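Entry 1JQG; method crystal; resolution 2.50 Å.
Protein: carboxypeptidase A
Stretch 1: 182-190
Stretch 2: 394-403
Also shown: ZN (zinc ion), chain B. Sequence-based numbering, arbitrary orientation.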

ATOM      1  N   CYS A 182       0.329  -6.714  -2.642  1.00 22.26           N
ATOM      2  CA  CYS A 182       1.630  -7.227  -2.980  1.00 15.36           C
ATOM      3  C   CYS A 182       2.346  -6.682  -4.175  1.00 14.60           C
ATOM      4  O   CYS A 182       3.582  -6.733  -4.206  1.00 18.22           O
ATOM      5  CB  CYS A 182       1.429  -8.728  -3.003  1.00 21.41           C
ATOM      6  SG  CYS A 182       0.127  -9.387  -4.035  1.00 16.72           S
ATOM      7  N   ARG A 183       1.685  -6.089  -5.140  1.00 16.92           N
ATOM      8  CA  ARG A 183       2.324  -5.551  -6.340  1.00 15.95           C
ATOM      9  C   ARG A 183       2.894  -4.153  -6.128  1.00 19.58           C
ATOM     10  O   ARG A 183       3.649  -3.633  -6.961  1.00 21.14           O
ATOM     11  CB  ARG A 183       1.395  -5.454  -7.531  1.00 16.54           C
ATOM     12  CG  ARG A 183       0.187  -4.569  -7.393  1.00 15.10           C
ATOM     13  CD  ARG A 183      -0.762  -4.718  -8.571  1.00 19.76           C
ATOM     14  NE  ARG A 183      -1.796  -3.671  -8.589  1.00 18.63           N
ATOM     15  CZ  ARG A 183      -2.810  -3.702  -9.450  1.00 14.88           C
ATOM     16  NH1 ARG A 183      -2.909  -4.657 -10.356  1.00 16.11           N
ATOM     17  NH2 ARG A 183      -3.720  -2.763  -9.501  1.00 20.26           N
ATOM     18  N   GLU A 184       2.525  -3.530  -4.999  1.00 16.95           N
ATOM     19  CA  GLU A 184       3.061  -2.208  -4.690  1.00 17.74           C
ATOM     20  C   GLU A 184       4.422  -2.268  -3.999  1.00 18.53           C
ATOM     21  O   GLU A 184       4.523  -2.010  -2.797  1.00 18.25           O
ATOM     22  CB  GLU A 184       2.058  -1.438  -3.837  1.00 15.67           C
ATOM     23  CG  GLU A 184       0.706  -1.377  -4.466  1.00 18.41           C
ATOM     24  CD  GLU A 184      -0.345  -0.875  -3.507  1.00 18.66           C
ATOM     25  OE1 GLU A 184      -1.427  -0.803  -4.150  1.00 15.08           O
ATOM     26  OE2 GLU A 184      -0.024  -0.657  -2.353  1.00 17.79           O
ATOM     27  N   TRP A 185       5.458  -2.646  -4.757  1.00 18.63           N
ATOM     28  CA  TRP A 185       6.782  -2.916  -4.256  1.00 16.93           C
ATOM     29  C   TRP A 185       7.488  -1.753  -3.630  1.00 16.41           C
ATOM     30  O   TRP A 185       8.182  -1.866  -2.633  1.00 17.10           O
ATOM     31  CB  TRP A 185       7.691  -3.483  -5.366  1.00 16.13           C
ATOM     32  CG  TRP A 185       7.364  -4.900  -5.738  1.00 19.29           C
ATOM     33  CD1 TRP A 185       6.295  -5.652  -5.332  1.00 18.43           C
ATOM     34  CD2 TRP A 185       8.129  -5.744  -6.615  1.00 21.68           C
ATOM     35  NE1 TRP A 185       6.358  -6.912  -5.912  1.00 18.84           N
ATOM     36  CE2 TRP A 185       7.460  -6.981  -6.705  1.00 15.29           C
ATOM     37  CE3 TRP A 185       9.320  -5.553  -7.347  1.00 19.92           C
ATOM     38  CZ2 TRP A 185       7.950  -8.018  -7.481  1.00 19.88           C
ATOM     39  CZ3 TRP A 185       9.793  -6.606  -8.119  1.00 13.48           C
ATOM     40  CH2 TRP A 185       9.110  -7.815  -8.181  1.00 14.10           C
ATOM     41  N   VAL A 186       7.237  -0.548  -4.106  1.00 20.18           N
ATOM     42  CA  VAL A 186       7.825   0.663  -3.569  1.00 22.83           C
ATOM     43  C   VAL A 186       7.394   0.976  -2.132  1.00 22.39           C
ATOM     44  O   VAL A 186       7.990   1.849  -1.498  1.00 21.20           O
ATOM     45  CB  VAL A 186       7.560   1.850  -4.523  1.00 26.71           C
ATOM     46  CG1 VAL A 186       6.142   2.413  -4.480  1.00 22.72           C
ATOM     47  CG2 VAL A 186       8.579   2.959  -4.255  1.00 27.19           C
ATOM     48  N   THR A 187       6.409   0.257  -1.568  1.00 18.74           N
ATOM     49  CA  THR A 187       5.960   0.486  -0.211  1.00 15.72           C
ATOM     50  C   THR A 187       6.902  -0.100   0.834  1.00 18.32           C
ATOM     51  O   THR A 187       6.951   0.438   1.987  1.00 17.32           O
ATOM     52  CB  THR A 187       4.543  -0.032   0.050  1.00 14.70           C
ATOM     53  OG1 THR A 187       4.471  -1.454  -0.102  1.00 17.74           O
ATOM     54  CG2 THR A 187       3.582   0.671  -0.894  1.00 24.69           C
ATOM     55  N   LEU A 188       7.607  -1.173   0.497  1.00 15.48           N
ATOM     56  CA  LEU A 188       8.512  -1.861   1.401  1.00 14.17           C
ATOM     57  C   LEU A 188       9.717  -1.038   1.793  1.00 17.65           C
ATOM     58  O   LEU A 188      10.003  -0.763   2.976  1.00 15.79           O
ATOM     59  CB  LEU A 188       8.948  -3.222   0.837  1.00 13.23           C
ATOM     60  CG  LEU A 188       9.876  -4.058   1.748  1.00 19.64           C
ATOM     61  CD1 LEU A 188       9.267  -4.431   3.106  1.00 13.10           C
ATOM     62  CD2 LEU A 188      10.351  -5.356   1.114  1.00 15.82           C
ATOM     63  N   PRO A 189      10.410  -0.404   0.839  1.00 20.08           N
ATOM     64  CA  PRO A 189      11.499   0.514   1.153  1.00 16.91           C
ATOM     65  C   PRO A 189      11.118   1.563   2.172  1.00 20.26           C
ATOM     66  O   PRO A 189      11.907   2.111   2.964  1.00 24.84           O
ATOM     67  CB  PRO A 189      11.846   1.109  -0.216  1.00 16.86           C
ATOM     68  CG  PRO A 189      11.461   0.036  -1.195  1.00 18.41           C
ATOM     69  CD  PRO A 189      10.190  -0.529  -0.626  1.00 16.84           C
ATOM     70  N   ALA A 190       9.888   2.121   2.044  1.00 19.31           N
ATOM     71  CA  ALA A 190       9.427   3.169   2.946  1.00 17.71           C
ATOM     72  C   ALA A 190       9.359   2.705   4.392  1.00 21.86           C
ATOM     73  O   ALA A 190       9.846   3.328   5.331  1.00 25.57           O
ATOM     74  CB  ALA A 190       8.050   3.630   2.523  1.00 18.11           C
ATOM     75  N   GLY A 394       3.029   3.756 -12.721  1.00 30.44           N
ATOM     76  CA  GLY A 394       2.667   2.367 -12.559  1.00 26.19           C
ATOM     77  C   GLY A 394       3.211   1.790 -11.250  1.00 23.30           C
ATOM     78  O   GLY A 394       3.286   2.454 -10.237  1.00 23.92           O
ATOM     79  N   PHE A 395       3.449   0.480 -11.250  1.00 22.39           N
ATOM     80  CA  PHE A 395       3.905  -0.199 -10.062  1.00 21.98           C
ATOM     81  C   PHE A 395       5.363  -0.626 -10.156  1.00 20.08           C
ATOM     82  O   PHE A 395       5.938  -1.030  -9.177  1.00 14.91           O
ATOM     83  CB  PHE A 395       2.989  -1.407  -9.826  1.00 18.98           C
ATOM     84  CG  PHE A 395       1.573  -1.011  -9.521  1.00 19.69           C
ATOM     85  CD1 PHE A 395       1.198  -0.523  -8.274  1.00 15.92           C
ATOM     86  CD2 PHE A 395       0.610  -1.178 -10.522  1.00 22.81           C
ATOM     87  CE1 PHE A 395      -0.110  -0.175  -8.051  1.00 23.70           C
ATOM     88  CE2 PHE A 395      -0.716  -0.806 -10.289  1.00 18.18           C
ATOM     89  CZ  PHE A 395      -1.069  -0.294  -9.052  1.00 21.35           C
ATOM     90  N   LEU A 396       5.938  -0.545 -11.357  1.00 27.54           N
ATOM     91  CA  LEU A 396       7.333  -0.924 -11.602  1.00 25.18           C
ATOM     92  C   LEU A 396       8.309   0.021 -10.911  1.00 24.03           C
ATOM     93  O   LEU A 396       8.094   1.212 -10.839  1.00 25.75           O
ATOM     94  CB  LEU A 396       7.617  -0.936 -13.098  1.00 25.42           C
ATOM     95  CG  LEU A 396       6.662  -1.778 -13.954  1.00 27.94           C
ATOM     96  CD1 LEU A 396       7.176  -1.733 -15.407  1.00 29.82           C
ATOM     97  CD2 LEU A 396       6.507  -3.190 -13.435  1.00 24.17           C
ATOM     98  N   VAL A 397       9.342  -0.529 -10.322  1.00 26.80           N
ATOM     99  CA  VAL A 397      10.312   0.184  -9.527  1.00 26.39           C
ATOM    100  C   VAL A 397      11.644   0.367 -10.266  1.00 27.58           C
ATOM    101  O   VAL A 397      12.236  -0.536 -10.814  1.00 27.62           O
ATOM    102  CB  VAL A 397      10.626  -0.548  -8.195  1.00 27.46           C
ATOM    103  CG1 VAL A 397      11.637   0.311  -7.412  1.00 23.22           C
ATOM    104  CG2 VAL A 397       9.347  -0.891  -7.450  1.00 21.57           C
ATOM    105  N   ASP A 398      12.141   1.589 -10.312  1.00 29.29           N
ATOM    106  CA  ASP A 398      13.449   1.960 -10.790  1.00 24.78           C
ATOM    107  C   ASP A 398      14.365   2.038  -9.568  1.00 23.33           C
ATOM    108  O   ASP A 398      14.110   2.844  -8.647  1.00 19.07           O
ATOM    109  CB  ASP A 398      13.373   3.321 -11.475  1.00 32.40           C
ATOM    110  CG  ASP A 398      14.627   3.662 -12.258  1.00 35.10           C
ATOM    111  OD1 ASP A 398      15.757   3.357 -11.800  1.00 33.78           O
ATOM    112  OD2 ASP A 398      14.510   4.257 -13.346  1.00 35.50           O
ATOM    113  N   PRO A 399      15.431   1.241  -9.531  1.00 22.32           N
ATOM    114  CA  PRO A 399      16.380   1.175  -8.424  1.00 21.36           C
ATOM    115  C   PRO A 399      16.995   2.488  -7.999  1.00 18.17           C
ATOM    116  O   PRO A 399      17.501   2.571  -6.902  1.00 23.57           O
ATOM    117  CB  PRO A 399      17.407   0.146  -8.932  1.00 22.30           C
ATOM    118  CG  PRO A 399      17.342   0.219 -10.412  1.00 21.71           C
ATOM    119  CD  PRO A 399      15.844   0.356 -10.648  1.00 23.83           C
ATOM    120  N   ASP A 400      16.862   3.577  -8.743  1.00 22.29           N
ATOM    121  CA  ASP A 400      17.371   4.892  -8.431  1.00 21.95           C
ATOM    122  C   ASP A 400      16.449   5.651  -7.503  1.00 24.36           C
ATOM    123  O   ASP A 400      16.896   6.575  -6.819  1.00 29.72           O
ATOM    124  CB  ASP A 400      17.579   5.725  -9.702  1.00 25.86           C
ATOM    125  CG  ASP A 400      18.730   5.259 -10.568  1.00 27.31           C
ATOM    126  OD1 ASP A 400      19.603   4.442 -10.167  1.00 30.42           O
ATOM    127  OD2 ASP A 400      18.737   5.761 -11.725  1.00 31.28           O
ATOM    128  N   PHE A 401      15.204   5.232  -7.394  1.00 24.22           N
ATOM    129  CA  PHE A 401      14.217   5.904  -6.533  1.00 22.14           C
ATOM    130  C   PHE A 401      14.051   5.194  -5.204  1.00 20.53           C
ATOM    131  O   PHE A 401      13.371   5.681  -4.306  1.00 21.11           O
ATOM    132  CB  PHE A 401      12.897   6.028  -7.287  1.00 25.98           C
ATOM    133  CG  PHE A 401      11.813   6.784  -6.591  1.00 39.00           C
ATOM    134  CD1 PHE A 401      10.595   6.200  -6.250  1.00 37.27           C
ATOM    135  CD2 PHE A 401      12.004   8.129  -6.303  1.00 39.75           C
ATOM    136  CE1 PHE A 401       9.602   6.936  -5.630  1.00 37.72           C
ATOM    137  CE2 PHE A 401      10.998   8.850  -5.675  1.00 41.71           C
ATOM    138  CZ  PHE A 401       9.801   8.268  -5.330  1.00 36.59           C
ATOM    139  N   ILE A 402      14.664   4.026  -5.025  1.00 22.74           N
ATOM    140  CA  ILE A 402      14.482   3.199  -3.838  1.00 22.43           C
ATOM    141  C   ILE A 402      14.803   3.908  -2.532  1.00 25.01           C
ATOM    142  O   ILE A 402      13.964   3.883  -1.606  1.00 25.48           O
ATOM    143  CB  ILE A 402      15.266   1.900  -3.924  1.00 21.59           C
ATOM    144  CG1 ILE A 402      14.906   1.102  -5.172  1.00 26.10           C
ATOM    145  CG2 ILE A 402      15.046   1.130  -2.611  1.00 17.89           C
ATOM    146  CD1 ILE A 402      15.384  -0.343  -5.197  1.00 20.61           C
ATOM    147  N   GLU A 403      15.990   4.486  -2.412  1.00 23.08           N
ATOM    148  CA  GLU A 403      16.358   5.239  -1.222  1.00 24.59           C
ATOM    149  C   GLU A 403      15.531   6.503  -1.043  1.00 24.46           C
ATOM    150  O   GLU A 403      15.190   6.896   0.071  1.00 29.35           O
ATOM    151  CB  GLU A 403      17.863   5.571  -1.261  1.00 26.43           C
ATOM    152  CG  GLU A 403      18.352   6.211   0.030  1.00 32.85           C
ATOM    153  CD  GLU A 403      19.858   6.378   0.097  1.00 35.54           C
ATOM    154  OE1 GLU A 403      20.584   5.613   0.760  1.00 39.09           O
ATOM    155  OE2 GLU A 403      20.354   7.320  -0.544  1.00 42.28           O
TER
HETATM  156 ZN    ZN B 413      -3.146  -0.555  -2.717  1.00 25.88          ZN
HETATM  157  O   HOH W   1       5.453  -0.092  -6.775  1.00 17.02           O
HETATM  158  O   HOH W   2      -4.762   1.053  -3.598  1.00 17.20           O

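Residues 182-190 and 394-403 lie more than 200 positions apart in the chain, yet their backbones run side by side, with CA-CA separations of 5.8 Å between E184 and F395, 6.5 Å between V186 and V397, and 6.4 Å between P189 and I402. The first stretch leaves its loop through a type I turn from E184 to T187 and continues as a helix through P189 and A190. Two bonds to E184 O fix this turn, from T187 N at 3.2 Å and from T187 OG1 at 2.8 Å. The second stretch makes a comparable type I turn from D398 to F401, closed by F401 N to D398 O at 2.9 Å, and the chain is helical at I402 and E403. D398 OD1 also accepts a bond from D400 N, at 3.3 Å.

No direct hydrogen bond crosses the interface. Instead, water 1 bridges the two backbones, accepting from V186 N at 3.2 Å and donating to F395 O at 2.6 Å. The remainder of the contact is packing, which buries 434 Å² in all.

F395 contributes the largest share, 109 Å². Its CB points toward the first stretch, and the side chain of R183 lies over one face of its ring: R183 NE is 3.5 Å from F395 CZ, and R183 CD sits 4.2 Å from the ring centroid, only 9° off the normal. The arginine is extended beyond chi1, so its aliphatic part and flat guanidinium can both lie against the aromatic ring, while NH1 and NH2 are hydrogen-bonded elsewhere in the structure. The same ring meets E184 obliquely, with E184 CG 3.9 Å from F395 CE1. E184 also coordinates the zinc ion, with E184 OE1 2.2 Å from ZN, while E184 OE2 is hydrogen-bonded elsewhere in the structure; water 2 is a further ligand at 2.4 Å from the zinc.

Farther along, apolar side chains take over. V397 directs CB toward the first stretch and places CG2 3.7 Å from W185 CB and 4.4 Å from V186 CB, so one compact, branched residue touches two neighbours. V186 also reaches the second turn, its CG2 lying 4.3 Å from F401 CD1; although F401 CB points sideways, the end of its side chain comes nearer. At the far end P189 packs on I402, with P189 CB 4.0 Å from I402 CG2 and 3.8 Å from I402 O. The buried ring of P189 offers a rigid surface to the branched isoleucine.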